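Local coordinates for Syntaxin1 (Monosiga brevicollis, PDB 2XHE), which probably acts as a SNAP receptor (SNARE) of the syntaxin family, binding other SNARE proteins in membrane transport, at residues B[57-71]-B[147-161]. Residues are numbered along the deposited sequence; the frame is centred on the assembly and turned at random.
Sequences IEDIEQAIEQVAQLH and FVKVMTRYNDVQAEN
Segments 57-71 and 147-161, parts of the longer helices 44-72 and 131-171, run side by side in the same direction, their axes 9.9 Å apart at closest approach and inclined by 11°, with I64 level with Y154. Knobs-into-holes packing of coiled-coil type joins them: V150 fits among I57, I60, E61 and I64, and I64 in turn enters the hole formed by V150, R153, Y154 and V157. I64 splits its branches, CG1 lying 3.6 Å from CD1 of Y154 while CG2, anti to the backbone N, leans on the CG methylene of R153. At the exposed margin, E65 bends at chi2 (-58°) and brings OE2 to the guanidinium edge of R153, a salt bridge whose NE-to-OE2 hydrogen bond, 3.4 Å long, is weak. Farther along, Q158 NE2 donates to H71 NE2 (3.1 Å), tilted 28° from the imidazole plane, and N161 CB lies over one ring face in a CH-pi contact. With an alanine in place of H71, NE2 of the buried Q158 would probably lose this acceptor and a gap would open beside N161. Helix 80-116 packs on A63 and V67, consistent with the syntaxin Habc bundle; helix 214-237, from the SNARE-motif region, lies against it through S225 and L222, as in closed syntaxin.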
loop_
_atom_site.group_PDB
_atom_site.type_symbol
_atom_site.label_atom_id
_atom_site.label_comp_id
_atom_site.label_asym_id
_atom_site.label_seq_id
_atom_site.Cartn_x
_atom_site.Cartn_y
_atom_site.Cartn_z
ATOM N N ILE B 57 -11.226 14.223 -21.798
ATOM C CA ILE B 57 -11.537 13.010 -21.037
ATOM C C ILE B 57 -12.832 13.189 -20.238
ATOM O O ILE B 57 -13.752 12.376 -20.355
ATOM C CB ILE B 57 -10.373 12.577 -20.097
ATOM C CG1 ILE B 57 -9.241 11.926 -20.882
ATOM C CG2 ILE B 57 -10.838 11.577 -19.043
ATOM C CD1 ILE B 57 -8.031 11.645 -20.022
ATOM N N GLU B 58 -12.908 14.254 -19.439
ATOM C CA GLU B 58 -14.147 14.582 -18.722
ATOM C C GLU B 58 -15.358 14.686 -19.668
ATOM O O GLU B 58 -16.427 14.149 -19.377
ATOM C CB GLU B 58 -13.996 15.868 -17.901
ATOM C CG GLU B 58 -12.964 15.798 -16.785
ATOM C CD GLU B 58 -12.975 17.039 -15.895
ATOM O OE1 GLU B 58 -13.960 17.812 -15.946
ATOM O OE2 GLU B 58 -11.998 17.241 -15.138
ATOM N N ASP B 59 -15.189 15.373 -20.796
ATOM C CA ASP B 59 -16.238 15.448 -21.808
ATOM C C ASP B 59 -16.686 14.049 -22.214
ATOM O O ASP B 59 -17.869 13.715 -22.107
ATOM C CB ASP B 59 -15.766 16.231 -23.036
ATOM C CG ASP B 59 -15.767 17.743 -22.810
ATOM O OD1 ASP B 59 -16.392 18.205 -21.826
ATOM O OD2 ASP B 59 -15.142 18.470 -23.620
ATOM N N ILE B 60 -15.736 13.233 -22.672
ATOM C CA ILE B 60 -16.031 11.852 -23.036
ATOM C C ILE B 60 -16.773 11.113 -21.912
ATOM O O ILE B 60 -17.738 10.394 -22.172
ATOM C CB ILE B 60 -14.761 11.073 -23.420
ATOM C CG1 ILE B 60 -14.054 11.738 -24.598
ATOM C CG2 ILE B 60 -15.094 9.629 -23.760
ATOM C CD1 ILE B 60 -12.992 10.849 -25.231
ATOM N N GLU B 61 -16.331 11.296 -20.668
ATOM C CA GLU B 61 -16.971 10.642 -19.523
ATOM C C GLU B 61 -18.465 10.922 -19.447
ATOM O O GLU B 61 -19.254 10.012 -19.204
ATOM C CB GLU B 61 -16.310 11.046 -18.208
ATOM C CG GLU B 61 -15.011 10.324 -17.937
ATOM C CD GLU B 61 -14.618 10.364 -16.478
ATOM O OE1 GLU B 61 -14.999 9.427 -15.741
ATOM O OE2 GLU B 61 -13.932 11.330 -16.073
ATOM N N GLN B 62 -18.839 12.187 -19.641
ATOM C CA GLN B 62 -20.240 12.603 -19.630
ATOM C C GLN B 62 -20.959 12.044 -20.855
ATOM O O GLN B 62 -22.051 11.487 -20.750
ATOM C CB GLN B 62 -20.339 14.131 -19.616
ATOM C CG GLN B 62 -21.082 14.720 -18.414
ATOM C CD GLN B 62 -20.295 14.612 -17.110
ATOM O OE1 GLN B 62 -19.068 14.497 -17.115
ATOM N NE2 GLN B 62 -21.005 14.655 -15.984
ATOM N N ALA B 63 -20.331 12.195 -22.016
ATOM C CA ALA B 63 -20.858 11.671 -23.271
ATOM C C ALA B 63 -21.161 10.169 -23.213
ATOM O O ALA B 63 -22.199 9.717 -23.695
ATOM C CB ALA B 63 -19.887 11.978 -24.414
ATOM N N ILE B 64 -20.246 9.401 -22.634
ATOM C CA ILE B 64 -20.424 7.961 -22.505
ATOM C C ILE B 64 -21.712 7.617 -21.756
ATOM O O ILE B 64 -22.486 6.765 -22.192
ATOM C CB ILE B 64 -19.199 7.297 -21.801
ATOM C CG1 ILE B 64 -18.051 7.097 -22.793
ATOM C CG2 ILE B 64 -19.577 5.967 -21.175
ATOM C CD1 ILE B 64 -16.694 7.064 -22.135
ATOM N N GLU B 65 -21.945 8.288 -20.633
ATOM C CA GLU B 65 -23.097 7.972 -19.789
ATOM C C GLU B 65 -24.407 8.488 -20.385
ATOM O O GLU B 65 -25.479 8.285 -19.820
ATOM C CB GLU B 65 -22.897 8.499 -18.363
ATOM C CG GLU B 65 -21.585 8.048 -17.699
ATOM C CD GLU B 65 -21.431 6.528 -17.608
ATOM O OE1 GLU B 65 -22.461 5.818 -17.565
ATOM O OE2 GLU B 65 -20.275 6.046 -17.570
ATOM N N GLN B 66 -24.312 9.145 -21.536
ATOM C CA GLN B 66 -25.492 9.584 -22.267
ATOM C C GLN B 66 -25.777 8.632 -23.421
ATOM O O GLN B 66 -26.932 8.387 -23.771
ATOM C CB GLN B 66 -25.308 11.014 -22.780
ATOM C CG GLN B 66 -25.297 12.076 -21.682
ATOM C CD GLN B 66 -24.584 13.345 -22.108
ATOM O OE1 GLN B 66 -24.388 13.587 -23.305
ATOM N NE2 GLN B 66 -24.178 14.157 -21.131
ATOM N N VAL B 67 -24.717 8.101 -24.018
ATOM C CA VAL B 67 -24.868 7.034 -24.997
ATOM C C VAL B 67 -25.481 5.825 -24.293
ATOM O O VAL B 67 -26.176 5.024 -24.905
ATOM C CB VAL B 67 -23.522 6.651 -25.651
ATOM C CG1 VAL B 67 -23.725 5.572 -26.691
ATOM C CG2 VAL B 67 -22.872 7.871 -26.284
ATOM N N ALA B 68 -25.233 5.707 -22.994
ATOM C CA ALA B 68 -25.811 4.618 -22.213
ATOM C C ALA B 68 -27.339 4.638 -22.297
ATOM O O ALA B 68 -27.956 3.656 -22.713
ATOM C CB ALA B 68 -25.346 4.687 -20.764
ATOM N N GLN B 69 -27.945 5.761 -21.915
ATOM C CA GLN B 69 -29.399 5.908 -21.981
ATOM C C GLN B 69 -29.941 5.790 -23.402
ATOM O O GLN B 69 -30.854 5.006 -23.664
ATOM C CB GLN B 69 -29.838 7.241 -21.378
ATOM C CG GLN B 69 -29.450 7.408 -19.930
ATOM C CD GLN B 69 -29.914 8.729 -19.365
ATOM O OE1 GLN B 69 -30.573 9.514 -20.049
ATOM N NE2 GLN B 69 -29.572 8.985 -18.104
ATOM N N LEU B 70 -29.379 6.573 -24.318
ATOM C CA LEU B 70 -29.837 6.570 -25.704
ATOM C C LEU B 70 -29.953 5.162 -26.292
ATOM O O LEU B 70 -30.741 4.931 -27.210
ATOM C CB LEU B 70 -28.925 7.438 -26.576
ATOM C CG LEU B 70 -28.908 8.940 -26.294
ATOM C CD1 LEU B 70 -28.098 9.666 -27.357
ATOM C CD2 LEU B 70 -30.329 9.490 -26.232
ATOM N N HIS B 71 -29.169 4.227 -25.762
ATOM C CA HIS B 71 -29.197 2.843 -26.227
ATOM C C HIS B 71 -30.352 2.045 -25.627
ATOM O O HIS B 71 -31.141 1.437 -26.359
ATOM C CB HIS B 71 -27.878 2.140 -25.912
ATOM C CG HIS B 71 -26.848 2.280 -26.984
ATOM N ND1 HIS B 71 -27.088 1.932 -28.297
ATOM C CD2 HIS B 71 -25.567 2.714 -26.941
ATOM C CE1 HIS B 71 -26.005 2.154 -29.016
ATOM N NE2 HIS B 71 -25.065 2.631 -28.217
ATOM N N PHE B 147 -7.015 7.780 -19.703
ATOM C CA PHE B 147 -7.646 7.583 -21.007
ATOM C C PHE B 147 -8.127 6.145 -21.309
ATOM O O PHE B 147 -9.292 5.952 -21.669
ATOM C CB PHE B 147 -6.754 8.105 -22.140
ATOM C CG PHE B 147 -7.409 8.046 -23.486
ATOM C CD1 PHE B 147 -8.678 8.566 -23.673
ATOM C CD2 PHE B 147 -6.770 7.462 -24.563
ATOM C CE1 PHE B 147 -9.292 8.503 -24.907
ATOM C CE2 PHE B 147 -7.382 7.401 -25.802
ATOM C CZ PHE B 147 -8.641 7.914 -25.971
ATOM N N VAL B 148 -7.240 5.156 -21.176
ATOM C CA VAL B 148 -7.588 3.748 -21.421
ATOM C C VAL B 148 -8.737 3.306 -20.506
ATOM O O VAL B 148 -9.621 2.544 -20.917
ATOM C CB VAL B 148 -6.344 2.795 -21.258
ATOM C CG1 VAL B 148 -6.744 1.302 -21.251
ATOM C CG2 VAL B 148 -5.307 3.044 -22.353
ATOM N N LYS B 149 -8.733 3.805 -19.271
ATOM C CA LYS B 149 -9.768 3.448 -18.306
ATOM C C LYS B 149 -11.126 4.032 -18.673
ATOM O O LYS B 149 -12.138 3.368 -18.501
ATOM C CB LYS B 149 -9.364 3.859 -16.886
ATOM C CG LYS B 149 -10.423 3.583 -15.823
ATOM C CD LYS B 149 -10.026 4.158 -14.456
ATOM C CE LYS B 149 -8.883 3.367 -13.793
ATOM N NZ LYS B 149 -7.509 3.703 -14.285
ATOM N N VAL B 150 -11.145 5.267 -19.178
ATOM C CA VAL B 150 -12.394 5.904 -19.612
ATOM C C VAL B 150 -12.923 5.209 -20.842
ATOM O O VAL B 150 -14.110 4.911 -20.934
ATOM C CB VAL B 150 -12.251 7.424 -19.942
ATOM C CG1 VAL B 150 -13.570 7.970 -20.433
ATOM C CG2 VAL B 150 -11.839 8.210 -18.720
ATOM N N MET B 151 -12.037 4.953 -21.790
ATOM C CA MET B 151 -12.457 4.314 -23.026
ATOM C C MET B 151 -12.933 2.901 -22.772
ATOM O O MET B 151 -13.729 2.355 -23.527
ATOM C CB MET B 151 -11.336 4.329 -24.062
ATOM C CG MET B 151 -11.000 5.736 -24.535
ATOM S SD MET B 151 -12.474 6.738 -24.907
ATOM C CE MET B 151 -12.739 6.312 -26.630
ATOM N N THR B 152 -12.447 2.305 -21.698
ATOM C CA THR B 152 -12.837 0.950 -21.380
ATOM C C THR B 152 -14.280 0.970 -20.929
ATOM O O THR B 152 -15.022 0.020 -21.161
ATOM C CB THR B 152 -11.929 0.339 -20.304
ATOM O OG1 THR B 152 -10.615 0.175 -20.848
ATOM C CG2 THR B 152 -12.454 -1.017 -19.862
ATOM N N ARG B 153 -14.675 2.066 -20.290
ATOM C CA ARG B 153 -16.064 2.228 -19.877
ATOM C C ARG B 153 -16.928 2.302 -21.130
ATOM O O ARG B 153 -17.985 1.680 -21.200
ATOM C CB ARG B 153 -16.239 3.469 -19.003
ATOM C CG ARG B 153 -17.673 3.735 -18.587
ATOM C CD ARG B 153 -18.352 2.475 -18.067
ATOM N NE ARG B 153 -19.749 2.721 -17.708
ATOM C CZ ARG B 153 -20.694 1.784 -17.666
ATOM N NH1 ARG B 153 -20.402 0.523 -17.970
ATOM N NH2 ARG B 153 -21.936 2.108 -17.327
ATOM N N TYR B 154 -16.448 3.045 -22.124
ATOM C CA TYR B 154 -17.108 3.146 -23.424
ATOM C C TYR B 154 -17.197 1.773 -24.090
ATOM O O TYR B 154 -18.282 1.300 -24.417
ATOM C CB TYR B 154 -16.345 4.129 -24.315
ATOM C CG TYR B 154 -17.014 4.480 -25.629
ATOM C CD1 TYR B 154 -18.325 4.934 -25.671
ATOM C CD2 TYR B 154 -16.312 4.395 -26.829
ATOM C CE1 TYR B 154 -18.931 5.272 -26.883
ATOM C CE2 TYR B 154 -16.905 4.732 -28.041
ATOM C CZ TYR B 154 -18.214 5.170 -28.065
ATOM O OH TYR B 154 -18.800 5.500 -29.273
ATOM N N ASN B 155 -16.050 1.132 -24.284
ATOM C CA ASN B 155 -16.009 -0.204 -24.867
ATOM C C ASN B 155 -16.996 -1.150 -24.188
ATOM O O ASN B 155 -17.582 -2.019 -24.838
ATOM C CB ASN B 155 -14.586 -0.772 -24.796
ATOM C CG ASN B 155 -14.477 -2.166 -25.390
ATOM O OD1 ASN B 155 -14.714 -3.167 -24.704
ATOM N ND2 ASN B 155 -14.088 -2.241 -26.666
ATOM N N ASP B 156 -17.189 -0.971 -22.883
ATOM C CA ASP B 156 -18.057 -1.862 -22.122
ATOM C C ASP B 156 -19.535 -1.606 -22.383
ATOM O O ASP B 156 -20.302 -2.554 -22.509
ATOM C CB ASP B 156 -17.749 -1.798 -20.626
ATOM C CG ASP B 156 -16.730 -2.847 -20.193
ATOM O OD1 ASP B 156 -16.357 -3.713 -21.021
ATOM O OD2 ASP B 156 -16.304 -2.810 -19.018
ATOM N N VAL B 157 -19.927 -0.335 -22.477
ATOM C CA VAL B 157 -21.322 0.024 -22.758
ATOM C C VAL B 157 -21.721 -0.284 -24.206
ATOM O O VAL B 157 -22.880 -0.596 -24.479
ATOM C CB VAL B 157 -21.638 1.503 -22.394
ATOM C CG1 VAL B 157 -20.642 2.436 -23.038
ATOM C CG2 VAL B 157 -23.059 1.879 -22.802
ATOM N N GLN B 158 -20.762 -0.213 -25.128
ATOM C CA GLN B 158 -21.015 -0.589 -26.523
ATOM C C GLN B 158 -21.280 -2.087 -26.685
ATOM O O GLN B 158 -22.343 -2.491 -27.151
ATOM C CB GLN B 158 -19.869 -0.143 -27.441
ATOM C CG GLN B 158 -19.753 1.377 -27.613
ATOM C CD GLN B 158 -20.968 2.012 -28.303
ATOM O OE1 GLN B 158 -20.926 2.335 -29.490
ATOM N NE2 GLN B 158 -22.043 2.204 -27.551
ATOM N N ALA B 159 -20.315 -2.911 -26.302
ATOM C CA ALA B 159 -20.499 -4.358 -26.346
ATOM C C ALA B 159 -21.663 -4.822 -25.468
ATOM O O ALA B 159 -22.383 -5.746 -25.830
ATOM C CB ALA B 159 -19.224 -5.060 -25.947
ATOM N N GLU B 160 -21.832 -4.179 -24.315
ATOM C CA GLU B 160 -22.940 -4.475 -23.405
ATOM C C GLU B 160 -24.278 -4.316 -24.109
ATOM O O GLU B 160 -25.163 -5.164 -23.977
ATOM C CB GLU B 160 -22.885 -3.553 -22.182
ATOM C CG GLU B 160 -24.060 -3.659 -21.213
ATOM C CD GLU B 160 -23.861 -2.809 -19.954
ATOM O OE1 GLU B 160 -24.869 -2.359 -19.369
ATOM O OE2 GLU B 160 -22.696 -2.586 -19.548
ATOM N N ASN B 161 -24.415 -3.222 -24.857
ATOM C CA ASN B 161 -25.643 -2.937 -25.595
ATOM C C ASN B 161 -25.772 -3.756 -26.881
ATOM O O ASN B 161 -26.878 -4.126 -27.264
ATOM C CB ASN B 161 -25.783 -1.433 -25.890
ATOM C CG ASN B 161 -26.558 -0.685 -24.804
ATOM O OD1 ASN B 161 -26.072 0.296 -24.239
ATOM N ND2 ASN B 161 -27.767 -1.148 -24.512
#